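Local coordinates for SUMO1 linked HERC2 ZZ domain (Small ubiquitin-related modifier 1,E3 ubiquitin-protein ligase HERC2) (Homo sapiens, PDB 6WW3) that probably acts as a ubiquitin-protein ligase whose zinc-binding ZZ domain recognises histone H3 and SUMO1 tails, here with the SUMO1 tail fused to the domain, at residues Gly23-Phe34 and His46-Asn56. Numbering follows the deposited sequence.
With ZN (zinc ion), chain D.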
loop_
_atom_site.group_PDB
_atom_site.type_symbol
_atom_site.label_atom_id
_atom_site.label_comp_id
_atom_site.label_asym_id
_atom_site.label_seq_id
_atom_site.Cartn_x
_atom_site.Cartn_y
_atom_site.Cartn_z
ATOM N N GLY A 23 5.231 -1.689 -6.749
ATOM C CA GLY A 23 4.867 -0.298 -6.919
ATOM C C GLY A 23 4.875 0.461 -5.603
ATOM O O GLY A 23 5.521 0.065 -4.627
ATOM N N SER A 24 4.151 1.584 -5.584
ATOM C CA SER A 24 4.048 2.360 -4.355
ATOM C C SER A 24 3.126 1.662 -3.364
ATOM O O SER A 24 2.097 1.091 -3.736
ATOM C CB SER A 24 3.546 3.782 -4.618
ATOM O OG SER A 24 4.493 4.542 -5.354
ATOM N N ARG A 25 3.513 1.712 -2.096
ATOM C CA ARG A 25 2.769 1.121 -0.994
ATOM C C ARG A 25 2.052 2.220 -0.220
ATOM O O ARG A 25 2.628 3.271 0.062
ATOM C CB ARG A 25 3.735 0.363 -0.076
ATOM C CG ARG A 25 3.229 0.078 1.313
ATOM C CD ARG A 25 4.349 -0.363 2.246
ATOM N NE ARG A 25 3.817 -0.715 3.562
ATOM C CZ ARG A 25 4.538 -0.957 4.649
ATOM N NH1 ARG A 25 5.859 -0.888 4.611
ATOM N NH2 ARG A 25 3.922 -1.269 5.786
ATOM N N PHE A 26 0.795 1.983 0.132
ATOM C CA PHE A 26 0.015 2.964 0.885
ATOM C C PHE A 26 -0.376 2.364 2.231
ATOM O O PHE A 26 -1.270 1.517 2.300
ATOM C CB PHE A 26 -1.215 3.417 0.098
ATOM C CG PHE A 26 -0.872 4.183 -1.153
ATOM C CD1 PHE A 26 -0.839 5.572 -1.139
ATOM C CD2 PHE A 26 -0.535 3.514 -2.325
ATOM C CE1 PHE A 26 -0.502 6.282 -2.283
ATOM C CE2 PHE A 26 -0.194 4.216 -3.471
ATOM C CZ PHE A 26 -0.186 5.605 -3.444
ATOM N N LYS A 27 0.275 2.827 3.302
ATOM C CA LYS A 27 0.014 2.329 4.650
ATOM C C LYS A 27 -0.967 3.250 5.368
ATOM O O LYS A 27 -0.755 4.462 5.432
ATOM C CB LYS A 27 1.309 2.219 5.457
ATOM C CG LYS A 27 1.065 1.735 6.909
ATOM C CD LYS A 27 2.374 1.489 7.661
ATOM C CE LYS A 27 2.146 1.157 9.138
ATOM N NZ LYS A 27 1.204 0.017 9.369
ATOM N N CYS A 28 -2.037 2.681 5.902
ATOM C CA CYS A 28 -2.985 3.492 6.658
ATOM C C CYS A 28 -2.355 3.963 7.959
ATOM O O CYS A 28 -1.748 3.168 8.680
ATOM C CB CYS A 28 -4.267 2.721 6.956
ATOM S SG CYS A 28 -5.480 3.785 7.751
ATOM N N ARG A 29 -2.499 5.261 8.259
ATOM C CA ARG A 29 -1.964 5.820 9.499
ATOM C C ARG A 29 -2.849 5.572 10.711
ATOM O O ARG A 29 -2.404 5.810 11.839
ATOM C CB ARG A 29 -1.741 7.334 9.355
ATOM C CG ARG A 29 -0.694 7.705 8.302
ATOM C CD ARG A 29 -0.547 9.218 8.107
ATOM N NE ARG A 29 0.744 9.540 7.487
ATOM C CZ ARG A 29 0.897 10.144 6.310
ATOM N NH1 ARG A 29 2.121 10.378 5.842
ATOM N NH2 ARG A 29 -0.157 10.530 5.605
ATOM N N ASN A 30 -4.058 5.053 10.520
ATOM C CA ASN A 30 -5.025 4.901 11.599
ATOM C C ASN A 30 -5.290 3.445 11.947
ATOM O O ASN A 30 -5.279 3.078 13.125
ATOM C CB ASN A 30 -6.309 5.603 11.179
ATOM C CG ASN A 30 -6.036 6.993 10.654
ATOM O OD1 ASN A 30 -5.674 7.167 9.478
ATOM N ND2 ASN A 30 -6.257 8.004 11.500
ATOM N N CYS A 31 -5.514 2.600 10.946
ATOM C CA CYS A 31 -5.543 1.161 11.168
ATOM C C CYS A 31 -4.214 0.687 11.765
ATOM O O CYS A 31 -3.170 1.339 11.637
ATOM C CB CYS A 31 -5.820 0.416 9.855
ATOM S SG CYS A 31 -7.443 0.682 9.116
ATOM N N ASP A 32 -4.284 -0.452 12.457
ATOM C CA ASP A 32 -3.122 -1.039 13.121
ATOM C C ASP A 32 -2.083 -1.548 12.124
ATOM O O ASP A 32 -0.879 -1.309 12.293
ATOM C CB ASP A 32 -3.608 -2.162 14.047
ATOM C CG ASP A 32 -2.478 -2.905 14.753
ATOM O OD1 ASP A 32 -2.094 -2.513 15.869
ATOM O OD2 ASP A 32 -1.990 -3.903 14.196
ATOM N N ASP A 33 -2.522 -2.231 11.071
ATOM C CA ASP A 33 -1.607 -2.951 10.195
ATOM C C ASP A 33 -2.250 -3.130 8.823
ATOM O O ASP A 33 -2.504 -4.256 8.400
ATOM C CB ASP A 33 -1.251 -4.303 10.832
ATOM C CG ASP A 33 -0.301 -5.146 9.987
ATOM O OD1 ASP A 33 -0.554 -6.353 9.909
ATOM O OD2 ASP A 33 0.683 -4.628 9.416
ATOM N N PHE A 34 -2.549 -2.026 8.131
ATOM C CA PHE A 34 -3.354 -2.069 6.914
ATOM C C PHE A 34 -2.620 -1.360 5.784
ATOM O O PHE A 34 -2.219 -0.201 5.933
ATOM C CB PHE A 34 -4.734 -1.431 7.147
ATOM C CG PHE A 34 -5.712 -1.621 6.000
ATOM C CD1 PHE A 34 -5.608 -0.862 4.843
ATOM C CD2 PHE A 34 -6.740 -2.555 6.095
ATOM C CE1 PHE A 34 -6.506 -1.040 3.783
ATOM C CE2 PHE A 34 -7.649 -2.730 5.056
ATOM C CZ PHE A 34 -7.528 -1.965 3.891
ATOM N N HIS A 46 -12.648 2.714 2.003
ATOM C CA HIS A 46 -11.961 2.674 3.283
ATOM C C HIS A 46 -12.479 3.852 4.084
ATOM O O HIS A 46 -12.953 4.832 3.505
ATOM C CB HIS A 46 -10.433 2.756 3.112
ATOM C CG HIS A 46 -9.657 2.290 4.307
ATOM N ND1 HIS A 46 -9.385 0.962 4.544
ATOM C CD2 HIS A 46 -9.092 2.976 5.330
ATOM C CE1 HIS A 46 -8.688 0.849 5.660
ATOM N NE2 HIS A 46 -8.506 2.056 6.162
ATOM N N ASN A 47 -12.383 3.751 5.414
ATOM C CA ASN A 47 -12.825 4.832 6.284
ATOM C C ASN A 47 -12.304 6.150 5.748
ATOM O O ASN A 47 -11.097 6.324 5.582
ATOM C CB ASN A 47 -12.329 4.585 7.711
ATOM C CG ASN A 47 -12.799 5.647 8.704
ATOM O OD1 ASN A 47 -12.690 6.845 8.449
ATOM N ND2 ASN A 47 -13.280 5.207 9.862
ATOM N N THR A 48 -13.207 7.037 5.406
ATOM C CA THR A 48 -12.857 8.294 4.771
ATOM C C THR A 48 -12.095 9.248 5.652
ATOM O O THR A 48 -11.553 10.149 5.184
ATOM C CB THR A 48 -14.097 8.990 4.171
ATOM O OG1 THR A 48 -15.070 9.174 5.166
ATOM C CG2 THR A 48 -14.686 8.122 3.033
ATOM N N ARG A 49 -12.064 8.996 6.939
ATOM C CA ARG A 49 -11.312 9.816 7.839
ATOM C C ARG A 49 -9.916 9.219 8.095
ATOM O O ARG A 49 -9.131 9.824 8.703
ATOM C CB ARG A 49 -12.061 10.141 9.107
ATOM C CG ARG A 49 -13.265 11.011 8.929
ATOM C CD ARG A 49 -12.941 12.446 8.518
ATOM N NE ARG A 49 -14.055 12.923 7.749
ATOM C CZ ARG A 49 -15.038 13.621 8.271
ATOM N NH1 ARG A 49 -16.026 13.975 7.500
ATOM N NH2 ARG A 49 -15.037 13.955 9.579
ATOM N N HIS A 50 -9.657 8.005 7.653
ATOM C CA HIS A 50 -8.270 7.523 7.738
ATOM C C HIS A 50 -7.442 8.207 6.640
ATOM O O HIS A 50 -7.971 8.576 5.668
ATOM C CB HIS A 50 -8.148 5.984 7.677
ATOM C CG HIS A 50 -8.824 5.319 8.810
ATOM N ND1 HIS A 50 -8.750 3.990 9.043
ATOM C CD2 HIS A 50 -9.604 5.818 9.781
ATOM C CE1 HIS A 50 -9.441 3.688 10.109
ATOM N NE2 HIS A 50 -9.937 4.785 10.590
ATOM N N THR A 51 -6.155 8.359 6.849
ATOM C CA THR A 51 -5.221 8.914 5.873
ATOM C C THR A 51 -4.099 7.909 5.681
ATOM O O THR A 51 -3.717 7.214 6.625
ATOM C CB THR A 51 -4.629 10.270 6.304
ATOM O OG1 THR A 51 -3.927 10.112 7.542
ATOM C CG2 THR A 51 -5.731 11.321 6.476
ATOM N N PHE A 52 -3.609 7.801 4.452
ATOM C CA PHE A 52 -2.558 6.858 4.100
ATOM C C PHE A 52 -1.226 7.571 3.876
ATOM O O PHE A 52 -1.186 8.667 3.312
ATOM C CB PHE A 52 -2.942 6.083 2.835
ATOM C CG PHE A 52 -4.029 5.073 3.046
ATOM C CD1 PHE A 52 -5.354 5.472 3.191
ATOM C CD2 PHE A 52 -3.725 3.727 3.097
ATOM C CE1 PHE A 52 -6.350 4.547 3.382
ATOM C CE2 PHE A 52 -4.721 2.781 3.284
ATOM C CZ PHE A 52 -6.032 3.188 3.426
ATOM N N GLY A 53 -0.138 6.925 4.277
ATOM C CA GLY A 53 1.199 7.396 3.966
ATOM C C GLY A 53 1.737 6.670 2.749
ATOM O O GLY A 53 1.643 5.446 2.651
ATOM N N ARG A 54 2.258 7.440 1.795
ATOM C CA ARG A 54 2.827 6.841 0.595
ATOM C C ARG A 54 4.266 6.412 0.854
ATOM O O ARG A 54 5.116 7.239 1.201
ATOM C CB ARG A 54 2.785 7.807 -0.584
ATOM C CG ARG A 54 3.250 7.152 -1.878
ATOM C CD ARG A 54 3.582 8.207 -2.933
ATOM N NE ARG A 54 2.448 8.554 -3.779
ATOM C CZ ARG A 54 2.316 8.174 -5.048
ATOM N NH1 ARG A 54 3.248 7.423 -5.620
ATOM N NH2 ARG A 54 1.250 8.543 -5.749
ATOM N N ILE A 55 4.554 5.138 0.617
ATOM C CA ILE A 55 5.884 4.575 0.798
ATOM C C ILE A 55 6.292 4.011 -0.555
ATOM O O ILE A 55 5.819 2.938 -0.958
ATOM C CB ILE A 55 5.905 3.503 1.895
ATOM C CG1 ILE A 55 5.361 4.096 3.193
ATOM C CG2 ILE A 55 7.315 2.933 2.098
ATOM C CD1 ILE A 55 5.034 3.091 4.254
ATOM N N ASN A 56 7.155 4.734 -1.277
ATOM C CA ASN A 56 7.508 4.293 -2.624
ATOM C C ASN A 56 8.506 3.146 -2.603
ATOM O O ASN A 56 8.543 2.350 -3.548
ATOM C CB ASN A 56 8.081 5.448 -3.457
ATOM C CG ASN A 56 7.043 6.492 -3.804
ATOM O OD1 ASN A 56 5.912 6.177 -4.182
ATOM N ND2 ASN A 56 7.441 7.748 -3.727
HETATM ZN ZN ZN D . -7.468 2.600 7.907
HETATM O O HOH W 1 -5.977 10.313 9.487
#
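His-46 meets Phe-34 first: its CE1 stands over the centre of the phenylalanine ring, 3.4 Å from Phe-34 CE1, with the two planes inclined at 49°. CG of His-46 is anti to the backbone N (chi1 -162°), which carries NE2 inward to the zinc ion. His-50, which closes the type I turn begun by Asn-47, binds the zinc through ND1, and Cys-28 and Cys-31 complete the site, each SG lying 2.3 Å from the zinc. The His-50 ring is sandwiched between Asn-47 CB and Asn-30 CB, the latter 3.5 Å from the ring centroid in a CH-pi contact. Asn-30 OD1 also accepts from Thr-51 N (2.9 Å), while a water joins Asn-30 ND2, Thr-51 OG1 and Arg-49 O. Phe-52 opens the antiparallel strand pairing opposite Cys-28, a non-hydrogen-bonded pair, and lays one face against it, with Cys-28 SG 4.5 Å from the ring centroid and 15° off its normal; Phe-36 and Phe-41 pack on this ring too. Gly-53 exchanges two backbone bonds with Lys-27, and its CA lies over the centre of the Arg-29 guanidinium. Arg-54 bends at chi3, setting its guanidinium face over Phe-26 CZ. Ile-55 pairs with Arg-25, its CD1 over one face of the Arg-25 guanidinium, toward the rim; that group is salt-bridged to Asp-35. Asn-56 OD1 takes an in-plane bond from Arg-54 NH1 (3.3 Å). Since Cys-28 SG also accepts from the N-H groups of Asn-30 and Cys-31, its thiolate charge is probably tempered, consistent with a structural Cys2His2 zinc tying strands 25-28 and 52-55 of the HERC2 ZZ finger to the histidine loop.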